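Local structure of glutathione S-transferase, N-terminal domain protein (4NAX) at residues T28-G31 and V32-S35; L116-L119 and M120-M123; V154-S157 and K158-L161; E177-I180 and A181-A184; W188-N191 and L192-Y196. The protein binds one molecule of oxidized glutathione per subunit and probably works as a transferase of the glutathione S-transferase superfamily. All coordinates share one frame; numbering follows the deposited sequence. Where two conformers were deposited one is given.

Contact 1 of 5, residues T28-G31 and V32-S35; sequences TPNG and VKVS. With GDS (oxidized glutathione disulfide), chain C.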
# COMPACT_ATOMS: atom_id res chain seq x y z
N THR A 28 5.15 -9.84 -13.44
CA THR A 28 4.46 -8.58 -13.52
C THR A 28 5.15 -7.66 -12.51
O THR A 28 5.91 -8.13 -11.68
CB THR A 28 3.02 -8.72 -13.06
OG1 THR A 28 3.04 -9.18 -11.70
CG2 THR A 28 2.22 -9.71 -13.89
N PRO A 29 4.87 -6.35 -12.53
CA PRO A 29 5.61 -5.51 -11.61
C PRO A 29 5.39 -5.87 -10.15
O PRO A 29 6.29 -5.67 -9.35
CB PRO A 29 5.09 -4.09 -11.92
CG PRO A 29 3.82 -4.31 -12.70
CD PRO A 29 4.11 -5.56 -13.50
N ASN A 30 4.20 -6.34 -9.79
CA ASN A 30 3.97 -6.79 -8.42
C ASN A 30 4.52 -8.17 -8.11
O ASN A 30 5.06 -8.39 -7.04
CB ASN A 30 2.50 -6.68 -8.07
CG ASN A 30 2.04 -5.24 -8.11
OD1 ASN A 30 2.72 -4.36 -7.56
ND2 ASN A 30 0.93 -4.99 -8.75
N GLY A 31 4.37 -9.11 -9.04
CA GLY A 31 4.90 -10.45 -8.84
C GLY A 31 6.41 -10.44 -8.67
O GLY A 31 6.95 -11.13 -7.81
N VAL A 32 7.10 -9.67 -9.52
CA VAL A 32 8.55 -9.70 -9.48
C VAL A 32 9.13 -9.05 -8.22
O VAL A 32 10.25 -9.33 -7.85
CB VAL A 32 9.21 -9.12 -10.75
CG1 VAL A 32 8.71 -9.83 -12.00
CG2 VAL A 32 9.03 -7.61 -10.84
N LYS A 33 8.36 -8.22 -7.52
CA LYS A 33 8.85 -7.71 -6.24
C LYS A 33 9.22 -8.93 -5.38
O LYS A 33 10.24 -8.92 -4.69
CB LYS A 33 7.77 -6.93 -5.50
CG LYS A 33 7.32 -5.64 -6.14
CD LYS A 33 6.13 -5.10 -5.36
CE LYS A 33 5.45 -3.89 -5.98
NZ LYS A 33 4.22 -3.53 -5.20
N VAL A 34 8.35 -9.95 -5.37
CA VAL A 34 8.50 -11.06 -4.46
C VAL A 34 9.55 -12.05 -4.93
O VAL A 34 10.38 -12.52 -4.12
CB VAL A 34 7.15 -11.71 -4.17
CG1 VAL A 34 7.32 -12.95 -3.30
CG2 VAL A 34 6.21 -10.71 -3.50
N SER A 35 9.55 -12.38 -6.23
CA SER A 35 10.62 -13.23 -6.74
C SER A 35 12.00 -12.56 -6.61
O SER A 35 12.97 -13.22 -6.23
CB SER A 35 10.33 -13.70 -8.15
OG SER A 35 9.97 -12.58 -8.94
N1 GDS C . -7.78 -5.60 -13.21
CA1 GDS C . -6.59 -4.88 -13.66
C1 GDS C . -6.98 -3.66 -14.47
OE1 GDS C . -6.14 -2.74 -14.57
OE2 GDS C . -8.10 -3.59 -15.03
CB1 GDS C . -5.72 -5.81 -14.50
CG1 GDS C . -4.28 -5.34 -14.70
CD1 GDS C . -3.52 -5.33 -13.40
O1 GDS C . -3.82 -6.09 -12.49
N2 GDS C . -2.53 -4.44 -13.32
CA2 GDS C . -1.65 -4.35 -12.17
C2 GDS C . -1.79 -3.01 -11.49
O2 GDS C . -1.94 -1.98 -12.14
CB2 GDS C . -0.19 -4.53 -12.62
SG2 GDS C . 0.22 -6.18 -13.18
N3 GDS C . -1.68 -3.01 -10.16
CA3 GDS C . -1.81 -1.79 -9.38
C3 GDS C . -0.99 -1.78 -8.11
OE3 GDS C . -1.39 -1.02 -7.20
OE4 GDS C . 0.05 -2.45 -8.08
N4 GDS C . -4.28 -8.89 -11.48
CA4 GDS C . -5.27 -9.92 -11.74
C4 GDS C . -6.66 -9.37 -11.94
OE5 GDS C . -7.60 -10.18 -12.22
OE6 GDS C . -6.82 -8.13 -11.87
C5 GDS C . -3.27 -9.12 -10.66
O5 GDS C . -3.15 -10.19 -10.06
CA5 GDS C . -2.24 -8.03 -10.51
N5 GDS C . -1.85 -7.90 -9.11
CB5 GDS C . -1.03 -8.39 -11.37
SG5 GDS C . 0.35 -7.26 -11.26
CA6 GDS C . -1.48 -5.65 -4.76
C6 GDS C . -0.09 -6.14 -4.47
OE7 GDS C . 0.10 -7.37 -4.41
OE8 GDS C . 0.80 -5.27 -4.31
N6 GDS C . -1.70 -4.36 -4.07
CB6 GDS C . -1.69 -5.49 -6.26
CG6 GDS C . -1.60 -6.84 -6.99
CD6 GDS C . -1.98 -6.75 -8.44
O6 GDS C . -2.34 -5.69 -8.96
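Asn30 and Lys33 both set CG beside the backbone N and anti to the carbonyl carbon (chi1 -64° and -66°), and the two side chains run side by side, pointing the same way. From CG onward Lys33 is fully extended, and its tip brings NZ to Asn30 OD1 in a 2.9 Å hydrogen bond, the donor tilted 23° from the carbonyl plane. The lysine chain travels over the backbone on its way, with CG 3.4 Å from Pro29 O, a buried carbonyl that has no polar partner in the model. On the far side of the amide, Asn30 ND2 donates to OE4 of the glutathione disulfide at 2.8 Å. This is the loop that leads from strand 21-25 into helix 31-41 of the thioredoxin-like domain. Thr28 caps the turn: its OG1 accepts from Gly31 N at 3.0 Å while also bonding to Leu26 O, and it lies 3.3 Å from GDS SG5, close against the disulfide. The first helical turn closes behind it, Val32 N reaching Thr28 O at 2.9 Å and Gly31 O receiving both Val34 N and Ser35 N. Outside the two segments, Trp188 NE1 also bonds to Asn30 OD1, and Ser90 OG to Lys33 NZ. Two donors on OD1 probably fix the rotation of the amide and leave ND2 turned to the ligand carboxylate. Lys33 NZ, 3.9 Å from GDS OE8, probably adds positive potential favourable to the carboxylates of glutathione.

Contact 2 of 5, residues L116-L119 and M120-M123; sequences LQWL and MFQM. With GDS (oxidized glutathione disulfide), chain C.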
# COMPACT_ATOMS: atom_id res chain seq x y z
N LEU A 116 9.56 1.59 5.67
CA LEU A 116 8.14 1.28 5.60
C LEU A 116 7.34 2.43 4.99
O LEU A 116 6.40 2.22 4.25
CB LEU A 116 7.58 0.86 6.96
CG LEU A 116 8.16 -0.41 7.56
CD1 LEU A 116 7.59 -0.67 8.95
CD2 LEU A 116 7.91 -1.62 6.68
N GLN A 117 7.72 3.66 5.31
CA GLN A 117 7.15 4.84 4.69
C GLN A 117 7.27 4.77 3.17
O GLN A 117 6.28 4.95 2.45
CB GLN A 117 7.86 6.08 5.22
CG GLN A 117 7.60 7.37 4.47
CD GLN A 117 8.51 8.43 5.03
OE1 GLN A 117 8.19 9.10 6.01
NE2 GLN A 117 9.72 8.50 4.49
N TRP A 118 8.47 4.53 2.66
CA TRP A 118 8.64 4.49 1.22
C TRP A 118 7.95 3.28 0.57
O TRP A 118 7.46 3.39 -0.56
CB TRP A 118 10.11 4.60 0.85
CG TRP A 118 10.65 5.99 1.10
CD1 TRP A 118 11.60 6.35 2.03
CD2 TRP A 118 10.25 7.20 0.44
NE1 TRP A 118 11.82 7.71 1.97
CE2 TRP A 118 11.00 8.25 1.01
CE3 TRP A 118 9.34 7.50 -0.56
CZ2 TRP A 118 10.88 9.58 0.56
CZ3 TRP A 118 9.23 8.80 -1.00
CH2 TRP A 118 9.99 9.82 -0.44
N LEU A 119 7.88 2.17 1.29
CA LEU A 119 7.09 1.03 0.84
C LEU A 119 5.61 1.38 0.69
O LEU A 119 4.97 1.02 -0.30
CB LEU A 119 7.29 -0.15 1.80
CG LEU A 119 6.50 -1.41 1.47
CD1 LEU A 119 6.89 -1.99 0.12
CD2 LEU A 119 6.67 -2.44 2.59
N MET A 120 5.08 2.10 1.67
CA MET A 120 3.67 2.52 1.62
C MET A 120 3.42 3.54 0.49
O MET A 120 2.40 3.49 -0.18
CB MET A 120 3.28 3.14 2.96
CG MET A 120 3.19 2.13 4.10
SD MET A 120 1.83 0.98 3.85
CE MET A 120 2.11 -0.07 5.28
N PHE A 121 4.37 4.45 0.27
CA PHE A 121 4.33 5.38 -0.83
C PHE A 121 4.22 4.61 -2.16
O PHE A 121 3.44 4.96 -3.06
CB PHE A 121 5.57 6.28 -0.78
CG PHE A 121 5.85 7.07 -2.04
CD1 PHE A 121 5.27 8.30 -2.25
CD2 PHE A 121 6.73 6.58 -2.98
CE1 PHE A 121 5.57 9.04 -3.38
CE2 PHE A 121 7.02 7.31 -4.12
CZ PHE A 121 6.43 8.53 -4.32
N GLN A 122 5.00 3.53 -2.27
CA GLN A 122 4.93 2.69 -3.45
C GLN A 122 3.55 2.06 -3.59
O GLN A 122 2.93 2.09 -4.66
CB GLN A 122 6.03 1.62 -3.42
CG GLN A 122 6.13 0.82 -4.71
CD GLN A 122 5.04 -0.23 -4.85
OE1 GLN A 122 4.84 -1.04 -3.95
NE2 GLN A 122 4.37 -0.26 -5.99
N MET A 123 3.08 1.46 -2.50
CA MET A 123 1.85 0.66 -2.54
C MET A 123 0.62 1.50 -2.80
O MET A 123 -0.32 1.03 -3.44
CB MET A 123 1.71 -0.15 -1.26
CG MET A 123 2.70 -1.33 -1.17
SD MET A 123 2.39 -2.69 -2.29
CE MET A 123 0.91 -3.36 -1.57
N1 GDS C . -7.78 -5.60 -13.21
CA1 GDS C . -6.59 -4.88 -13.66
C1 GDS C . -6.98 -3.66 -14.47
OE1 GDS C . -6.14 -2.74 -14.57
OE2 GDS C . -8.10 -3.59 -15.03
CB1 GDS C . -5.72 -5.81 -14.50
CG1 GDS C . -4.28 -5.34 -14.70
CD1 GDS C . -3.52 -5.33 -13.40
O1 GDS C . -3.82 -6.09 -12.49
N2 GDS C . -2.53 -4.44 -13.32
CA2 GDS C . -1.65 -4.35 -12.17
C2 GDS C . -1.79 -3.01 -11.49
O2 GDS C . -1.94 -1.98 -12.14
CB2 GDS C . -0.19 -4.53 -12.62
SG2 GDS C . 0.22 -6.18 -13.18
N3 GDS C . -1.68 -3.01 -10.16
CA3 GDS C . -1.81 -1.79 -9.38
C3 GDS C . -0.99 -1.78 -8.11
OE3 GDS C . -1.39 -1.02 -7.20
OE4 GDS C . 0.05 -2.45 -8.08
N4 GDS C . -4.28 -8.89 -11.48
CA4 GDS C . -5.27 -9.92 -11.74
C4 GDS C . -6.66 -9.37 -11.94
OE5 GDS C . -7.60 -10.18 -12.22
OE6 GDS C . -6.82 -8.13 -11.87
C5 GDS C . -3.27 -9.12 -10.66
O5 GDS C . -3.15 -10.19 -10.06
CA5 GDS C . -2.24 -8.03 -10.51
N5 GDS C . -1.85 -7.90 -9.11
CB5 GDS C . -1.03 -8.39 -11.37
SG5 GDS C . 0.35 -7.26 -11.26
CA6 GDS C . -1.48 -5.65 -4.76
C6 GDS C . -0.09 -6.14 -4.47
OE7 GDS C . 0.10 -7.37 -4.41
OE8 GDS C . 0.80 -5.27 -4.31
N6 GDS C . -1.70 -4.36 -4.07
CB6 GDS C . -1.69 -5.49 -6.26
CG6 GDS C . -1.60 -6.84 -6.99
CD6 GDS C . -1.98 -6.75 -8.44
O6 GDS C . -2.34 -5.69 -8.96
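Trp118 turns the edge of its six-membered ring onto one face of Phe121, CZ3 standing 3.8 Å above the plane and over the centre of the phenyl ring. The centroids are 5.1 Å apart and the planes meet at 81°, a T-shaped (edge-to-face) pair three residues apart on helix 109-137, the long helix of the all-helical domain of the glutathione transferase fold. In the plane of the indole, Phe121 CD2 comes 3.7 Å from Trp118 CE3, and one indole face carries Gln117 NE2 near its rim. The rings can meet because Trp118 holds CG beside its backbone N (chi1 -71°) whereas Phe121 swings CG round to the carbonyl side (chi1 165°), so that both project the same way from the helix. Regular i to i+4 bonds, such as Phe121 N to Gln117 O, keep the backbone in step. The cluster continues into the dimer interface: Phe88 of the second subunit meets Trp118 edge-to-face and gives its backbone N to Gln117 OE1, and Met120 packs on Met120 of that subunit. Leu160 and Val163 of helix 148-168 cover Phe121. On another side of the helix Leu119 CD1 lies 4.4 Å from Met123 CG. Met123, bent at both chi2 and chi3, reaches the bound glutathione disulfide, its CE ending 3.3 Å from GDS OE8.

Contact 3 of 5, residues V154-S157 and K158-L161; sequences VNES and KRLL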
# COMPACT_ATOMS: atom_id res chain seq x y z
N VAL A 154 -1.10 10.39 -16.04
CA VAL A 154 0.24 10.75 -16.50
C VAL A 154 0.83 11.86 -15.62
O VAL A 154 1.97 11.79 -15.17
CB VAL A 154 0.23 11.18 -17.98
CG1 VAL A 154 1.53 11.84 -18.39
CG2 VAL A 154 -0.06 9.96 -18.83
N ASN A 155 0.05 12.93 -15.39
CA ASN A 155 0.52 14.03 -14.59
C ASN A 155 0.82 13.58 -13.16
O ASN A 155 1.82 13.99 -12.57
CB ASN A 155 -0.48 15.18 -14.63
CG ASN A 155 -0.44 15.92 -15.96
OD1 ASN A 155 0.60 15.98 -16.62
ND2 ASN A 155 -1.58 16.47 -16.37
N GLU A 156 -0.03 12.73 -12.61
CA GLU A 156 0.22 12.22 -11.26
C GLU A 156 1.47 11.34 -11.22
O GLU A 156 2.26 11.42 -10.27
CB GLU A 156 -1.00 11.50 -10.72
CG GLU A 156 -0.80 10.84 -9.37
CD GLU A 156 -0.42 11.79 -8.24
OE1 GLU A 156 -0.45 13.04 -8.40
OE2 GLU A 156 -0.04 11.26 -7.18
N SER A 157 1.67 10.53 -12.25
CA SER A 157 2.86 9.69 -12.33
C SER A 157 4.13 10.53 -12.45
O SER A 157 5.14 10.21 -11.84
CB SER A 157 2.74 8.69 -13.48
OG SER A 157 1.69 7.77 -13.20
N LYS A 158 4.07 11.60 -13.24
CA LYS A 158 5.17 12.56 -13.30
C LYS A 158 5.45 13.17 -11.93
O LYS A 158 6.61 13.31 -11.55
CB LYS A 158 4.88 13.67 -14.31
CG LYS A 158 4.90 13.30 -15.76
CD LYS A 158 4.52 14.54 -16.58
CE LYS A 158 4.74 14.44 -18.07
NZ LYS A 158 4.49 15.78 -18.70
N ARG A 159 4.41 13.54 -11.21
CA ARG A 159 4.57 14.12 -9.87
C ARG A 159 5.28 13.13 -8.94
O ARG A 159 6.24 13.47 -8.24
CB ARG A 159 3.22 14.55 -9.27
CG ARG A 159 3.35 15.42 -8.03
CD ARG A 159 2.02 15.56 -7.30
NE ARG A 159 1.60 14.28 -6.78
CZ ARG A 159 2.11 13.67 -5.71
NH1 ARG A 159 3.02 14.28 -4.95
NH2 ARG A 159 1.72 12.45 -5.39
N LEU A 160 4.84 11.88 -8.95
CA LEU A 160 5.46 10.81 -8.16
C LEU A 160 6.91 10.57 -8.54
O LEU A 160 7.77 10.39 -7.66
CB LEU A 160 4.66 9.50 -8.31
CG LEU A 160 3.26 9.50 -7.68
CD1 LEU A 160 2.42 8.34 -8.19
CD2 LEU A 160 3.32 9.46 -6.17
N LEU A 161 7.19 10.59 -9.84
CA LEU A 161 8.57 10.48 -10.30
C LEU A 161 9.44 11.62 -9.77
O LEU A 161 10.60 11.40 -9.43
CB LEU A 161 8.65 10.41 -11.83
CG LEU A 161 8.23 9.05 -12.41
CD1 LEU A 161 7.92 9.17 -13.89
CD2 LEU A 161 9.27 7.97 -12.16
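Glu156 and Arg159 lie side by side on helix 148-168, joined by a two-point salt bridge. The arginine grips side-on: NE donates to Glu156 OE1 at 2.9 Å and NH2 to Glu156 OE2 at 2.8 Å, both bonds nearly straight. Each carboxylate oxygen is met on its syn side, and the acceptors sit almost in the guanidinium plane, although the two flat groups are turned 29° from each other. Bends make the match possible, at chi2 of Glu156 (60°) and at chi3 of Arg159 (65°), folding each chain back toward its neighbour. Leu160, which packs on Phe121 and Met129 of helix 109-137, rests against the carboxylate, its CG 3.8 Å from Glu156 OE2. Elsewhere on the helix the extended Lys158 lays CE 4.1 Å from Val154 CG1, and Ser157 OG turns back to Tyr153 O. Further out, Asn68 of the second subunit bonds to Arg159 NH2, and Arg159 NH1 makes a weak hydrogen bond to Asn69 of that subunit. NH2 thus serves partners in both chains of the dimer. The pairing probably favours the ionised form of the Glu156 carboxylate and balances the arginine's charge, while holding the guanidinium at the angle at which it meets the neighbouring subunit.

Contact 4 of 5, residues E177-I180 and A181-A184; sequences EYSI and ADIA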
# COMPACT_ATOMS: atom_id res chain seq x y z
N GLU A 177 20.36 1.82 3.36
CA GLU A 177 20.77 0.59 2.69
C GLU A 177 19.71 0.15 1.70
O GLU A 177 18.51 0.42 1.89
CB GLU A 177 21.01 -0.54 3.70
CG GLU A 177 22.21 -0.35 4.62
CD GLU A 177 21.92 0.60 5.76
OE1 GLU A 177 22.73 1.52 5.98
OE2 GLU A 177 20.88 0.45 6.44
N TYR A 178 20.14 -0.53 0.64
CA TYR A 178 19.23 -1.21 -0.28
C TYR A 178 18.19 -1.98 0.53
O TYR A 178 18.51 -2.64 1.52
CB TYR A 178 20.04 -2.17 -1.16
CG TYR A 178 19.24 -3.00 -2.15
CD1 TYR A 178 18.49 -2.40 -3.15
CD2 TYR A 178 19.29 -4.39 -2.11
CE1 TYR A 178 17.82 -3.16 -4.10
CE2 TYR A 178 18.62 -5.15 -3.04
CZ TYR A 178 17.88 -4.54 -4.04
OH TYR A 178 17.22 -5.29 -5.00
N SER A 179 16.93 -1.87 0.13
CA SER A 179 15.85 -2.40 0.96
C SER A 179 14.66 -2.83 0.14
O SER A 179 14.58 -2.62 -1.08
CB SER A 179 15.38 -1.32 1.94
OG SER A 179 14.56 -0.34 1.28
N ILE A 180 13.69 -3.39 0.86
CA ILE A 180 12.40 -3.72 0.26
C ILE A 180 11.70 -2.52 -0.38
O ILE A 180 10.85 -2.73 -1.27
CB ILE A 180 11.45 -4.42 1.27
CG1 ILE A 180 11.16 -3.58 2.51
CG2 ILE A 180 12.01 -5.80 1.61
CD1 ILE A 180 10.16 -4.24 3.46
N ALA A 181 11.99 -1.29 0.05
CA ALA A 181 11.39 -0.13 -0.64
C ALA A 181 11.89 -0.03 -2.09
O ALA A 181 11.12 0.30 -2.99
CB ALA A 181 11.67 1.17 0.11
N ASP A 182 13.18 -0.27 -2.31
CA ASP A 182 13.71 -0.27 -3.68
C ASP A 182 13.11 -1.39 -4.51
O ASP A 182 12.75 -1.19 -5.67
CB ASP A 182 15.23 -0.38 -3.67
CG ASP A 182 15.86 0.65 -2.76
OD1 ASP A 182 15.75 1.86 -3.05
OD2 ASP A 182 16.46 0.26 -1.75
N ILE A 183 13.02 -2.56 -3.90
CA ILE A 183 12.47 -3.73 -4.58
C ILE A 183 11.01 -3.49 -4.97
O ILE A 183 10.55 -3.93 -6.03
CB ILE A 183 12.67 -4.99 -3.73
CG1 ILE A 183 14.17 -5.30 -3.63
CG2 ILE A 183 11.91 -6.18 -4.31
CD1 ILE A 183 14.52 -6.35 -2.60
N ALA A 184 10.27 -2.76 -4.15
CA ALA A 184 8.88 -2.46 -4.47
C ALA A 184 8.74 -1.42 -5.59
O ALA A 184 7.84 -1.52 -6.41
CB ALA A 184 8.16 -1.94 -3.22
O HOH W 1 16.41 1.48 0.54
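Ser179 and Asp182 form a capping box at the start of helix 180-193, the N-capping box familiar from the helical domain of glutathione transferases. Two hydrogen bonds hold the cap: Ser179 OG, set between its own backbone N and carbonyl carbon (chi1 76°), accepts from Ala181 N at 3.0 Å, and Asp182 OD2 takes Ser179 N at 2.9 Å on its anti lone pair. Backbone bonds begin the helix proper, Ile183 N to Ser179 O and Ala184 N to Ile180 O. Apolar packing brackets the box as a hydrophobic staple: Tyr178, just before the cap, crosses Ile183 at about a right angle, with CZ 3.8 Å from CG1. The ring also runs nearly parallel to the Asp182 carboxylate, 6° between the planes. Beyond the segments, Tyr178 OH bonds to Glu40 and the ring makes a cation-pi contact with Arg220, while Asp182 OD1 receives Met174 N. Replacing Tyr178 by alanine is likely to leave Ile183 without its staple partner and Glu40 without the hydroxyl it bonds. Water completes the polar set: one molecule donates to Glu177 O and, at 2.6 Å, to Asp182 OD2, and accepts from Ser179 OG at 2.7 Å.

Contact 5 of 5, residues W188-N191 and L192-Y196; sequences WVRN and LVERY. With GDS (oxidized glutathione disulfide), chain C.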
# COMPACT_ATOMS: atom_id res chain seq x y z
N TRP A 188 8.27 -1.21 -10.87
CA TRP A 188 7.19 -0.38 -11.40
C TRP A 188 7.71 0.74 -12.31
O TRP A 188 7.08 1.05 -13.32
CB TRP A 188 6.32 0.18 -10.28
CG TRP A 188 5.11 -0.67 -10.04
CD1 TRP A 188 4.85 -1.49 -8.98
CD2 TRP A 188 4.00 -0.77 -10.92
NE1 TRP A 188 3.60 -2.08 -9.15
CE2 TRP A 188 3.07 -1.64 -10.33
CE3 TRP A 188 3.71 -0.20 -12.17
CZ2 TRP A 188 1.86 -1.93 -10.93
CZ3 TRP A 188 2.52 -0.51 -12.77
CH2 TRP A 188 1.59 -1.37 -12.14
N VAL A 189 8.82 1.36 -11.94
CA VAL A 189 9.45 2.34 -12.81
C VAL A 189 9.80 1.67 -14.15
O VAL A 189 9.50 2.21 -15.24
CB VAL A 189 10.67 3.00 -12.15
CG1 VAL A 189 11.32 3.99 -13.11
CG2 VAL A 189 10.34 3.71 -10.84
N ARG A 190 10.43 0.49 -14.08
CA ARG A 190 10.73 -0.26 -15.30
C ARG A 190 9.47 -0.51 -16.13
O ARG A 190 9.46 -0.31 -17.35
CB ARG A 190 11.38 -1.60 -14.95
CG ARG A 190 11.61 -2.49 -16.15
CD ARG A 190 12.23 -3.82 -15.77
NE ARG A 190 12.30 -4.74 -16.89
CZ ARG A 190 11.43 -5.72 -17.15
NH1 ARG A 190 10.39 -5.96 -16.37
NH2 ARG A 190 11.62 -6.47 -18.22
N ASN A 191 8.40 -0.96 -15.49
CA ASN A 191 7.19 -1.29 -16.22
C ASN A 191 6.61 -0.08 -16.95
O ASN A 191 6.12 -0.21 -18.07
CB ASN A 191 6.14 -1.90 -15.29
CG ASN A 191 5.23 -2.86 -16.01
OD1 ASN A 191 5.70 -3.78 -16.66
ND2 ASN A 191 3.94 -2.67 -15.87
N LEU A 192 6.66 1.07 -16.29
CA LEU A 192 6.14 2.29 -16.85
C LEU A 192 6.87 2.67 -18.13
O LEU A 192 6.24 3.06 -19.13
CB LEU A 192 6.23 3.42 -15.82
CG LEU A 192 5.71 4.79 -16.22
CD1 LEU A 192 4.21 4.77 -16.41
CD2 LEU A 192 6.10 5.80 -15.16
N VAL A 193 8.20 2.56 -18.12
CA VAL A 193 9.01 3.04 -19.24
C VAL A 193 9.30 1.98 -20.30
O VAL A 193 9.65 2.34 -21.42
CB VAL A 193 10.31 3.73 -18.76
CG1 VAL A 193 9.97 4.85 -17.79
CG2 VAL A 193 11.31 2.75 -18.17
N GLU A 194 9.15 0.71 -19.97
CA GLU A 194 9.35 -0.39 -20.90
C GLU A 194 8.00 -0.90 -21.39
O GLU A 194 7.51 -0.46 -22.43
CB GLU A 194 10.22 -1.50 -20.29
CG GLU A 194 11.63 -1.03 -19.96
CD GLU A 194 12.61 -2.14 -19.60
OE1 GLU A 194 13.73 -1.79 -19.18
OE2 GLU A 194 12.28 -3.35 -19.72
N ARG A 195 7.38 -1.80 -20.64
CA ARG A 195 6.14 -2.43 -21.08
C ARG A 195 5.07 -1.44 -21.51
O ARG A 195 4.46 -1.61 -22.56
CB ARG A 195 5.60 -3.40 -20.03
CG ARG A 195 4.27 -4.04 -20.41
CD ARG A 195 4.04 -5.31 -19.63
NE ARG A 195 2.70 -5.88 -19.78
CZ ARG A 195 2.25 -6.52 -20.86
NH1 ARG A 195 3.01 -6.66 -21.94
NH2 ARG A 195 1.01 -7.01 -20.86
N TYR A 196 4.82 -0.41 -20.71
CA TYR A 196 3.72 0.50 -21.03
C TYR A 196 4.07 1.50 -22.11
O TYR A 196 3.19 2.26 -22.53
CB TYR A 196 3.25 1.28 -19.82
CG TYR A 196 2.62 0.48 -18.73
CD1 TYR A 196 2.14 -0.82 -18.93
CD2 TYR A 196 2.43 1.08 -17.49
CE1 TYR A 196 1.52 -1.50 -17.90
CE2 TYR A 196 1.82 0.39 -16.46
CZ TYR A 196 1.36 -0.88 -16.66
OH TYR A 196 0.77 -1.54 -15.61
N1 GDS C . -7.78 -5.60 -13.21
CA1 GDS C . -6.59 -4.88 -13.66
C1 GDS C . -6.98 -3.66 -14.47
OE1 GDS C . -6.14 -2.74 -14.57
OE2 GDS C . -8.10 -3.59 -15.03
CB1 GDS C . -5.72 -5.81 -14.50
CG1 GDS C . -4.28 -5.34 -14.70
CD1 GDS C . -3.52 -5.33 -13.40
O1 GDS C . -3.82 -6.09 -12.49
N2 GDS C . -2.53 -4.44 -13.32
CA2 GDS C . -1.65 -4.35 -12.17
C2 GDS C . -1.79 -3.01 -11.49
O2 GDS C . -1.94 -1.98 -12.14
CB2 GDS C . -0.19 -4.53 -12.62
SG2 GDS C . 0.22 -6.18 -13.18
N3 GDS C . -1.68 -3.01 -10.16
CA3 GDS C . -1.81 -1.79 -9.38
C3 GDS C . -0.99 -1.78 -8.11
OE3 GDS C . -1.39 -1.02 -7.20
OE4 GDS C . 0.05 -2.45 -8.08
N4 GDS C . -4.28 -8.89 -11.48
CA4 GDS C . -5.27 -9.92 -11.74
C4 GDS C . -6.66 -9.37 -11.94
OE5 GDS C . -7.60 -10.18 -12.22
OE6 GDS C . -6.82 -8.13 -11.87
C5 GDS C . -3.27 -9.12 -10.66
O5 GDS C . -3.15 -10.19 -10.06
CA5 GDS C . -2.24 -8.03 -10.51
N5 GDS C . -1.85 -7.90 -9.11
CB5 GDS C . -1.03 -8.39 -11.37
SG5 GDS C . 0.35 -7.26 -11.26
CA6 GDS C . -1.48 -5.65 -4.76
C6 GDS C . -0.09 -6.14 -4.47
OE7 GDS C . 0.10 -7.37 -4.41
OE8 GDS C . 0.80 -5.27 -4.31
N6 GDS C . -1.70 -4.36 -4.07
CB6 GDS C . -1.69 -5.49 -6.26
CG6 GDS C . -1.60 -6.84 -6.99
CD6 GDS C . -1.98 -6.75 -8.44
O6 GDS C . -2.34 -5.69 -8.96
O HOH W 2 14.75 -3.95 -18.25
O HOH W 3 8.33 -3.68 -18.39
O HOH W 4 1.84 -4.77 -16.64
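Helical i to i+4 bonds run as far as Glu194 N on Arg190 O, after which the chain leaves helical geometry and Tyr196 N closes a wider i to i+5 turn on Asn191 O at 2.9 Å. That turn brings the ring of Tyr196 under the Asn191 amide: ND2 stands 3.2 Å above one ring face, offset toward the rim, with amide and ring planes 64° apart. The hydroxyl end of Tyr196 meets the indole edge, OH lying 3.5 Å from Trp188 CZ3 and near the indole plane. All this sits at the C-terminal end of helix 180-193, in the helical domain of the glutathione transferase fold, where Trp188 lines the glutathione pocket. Its CZ2 comes 3.4 Å from GDS OE4, while NE1 is bonded to Asn30. A serine at Tyr196 would probably open a gap beside the Trp188 edge and leave the Asn191 amide without the ring beneath it. On the outer side Arg190, extended from CG to NE, forms a salt bridge through NE to Glu194 OE2 at 3.2 Å, the two flat groups turned 72° apart. Water bridges the same pair, accepting from Arg190 NE and donating to Glu194 OE1 at 2.6 Å. A second water donates to Asn191 OD1 and accepts from Arg195 N.

In the fold
Contacts 1, 2 and 5 all touch the same glutathione disulfide, and contact 1, in the thioredoxin-like domain, touches contacts 2, 4 and 5 of the helical domain. Asn30 OD1 of contact 1 lies 2.9 Å from Trp188 NE1 of contact 5, a probable hydrogen bond, and Lys33 NZ packs 3.5 Å from Met123 SD of contact 2. Contact 4 lies further from the ligand (Ala184 side chain about 8 Å away) and packs on contact 1, Lys33 O to Ile183 CG2 at 3.2 Å, and contact 2, Ala184 CB to Leu119 CD1 at 3.6 Å. Contact 3 joins contact 2 through Phe121 CE1 and Leu160 CD2 at 3.6 Å, and both border the second subunit.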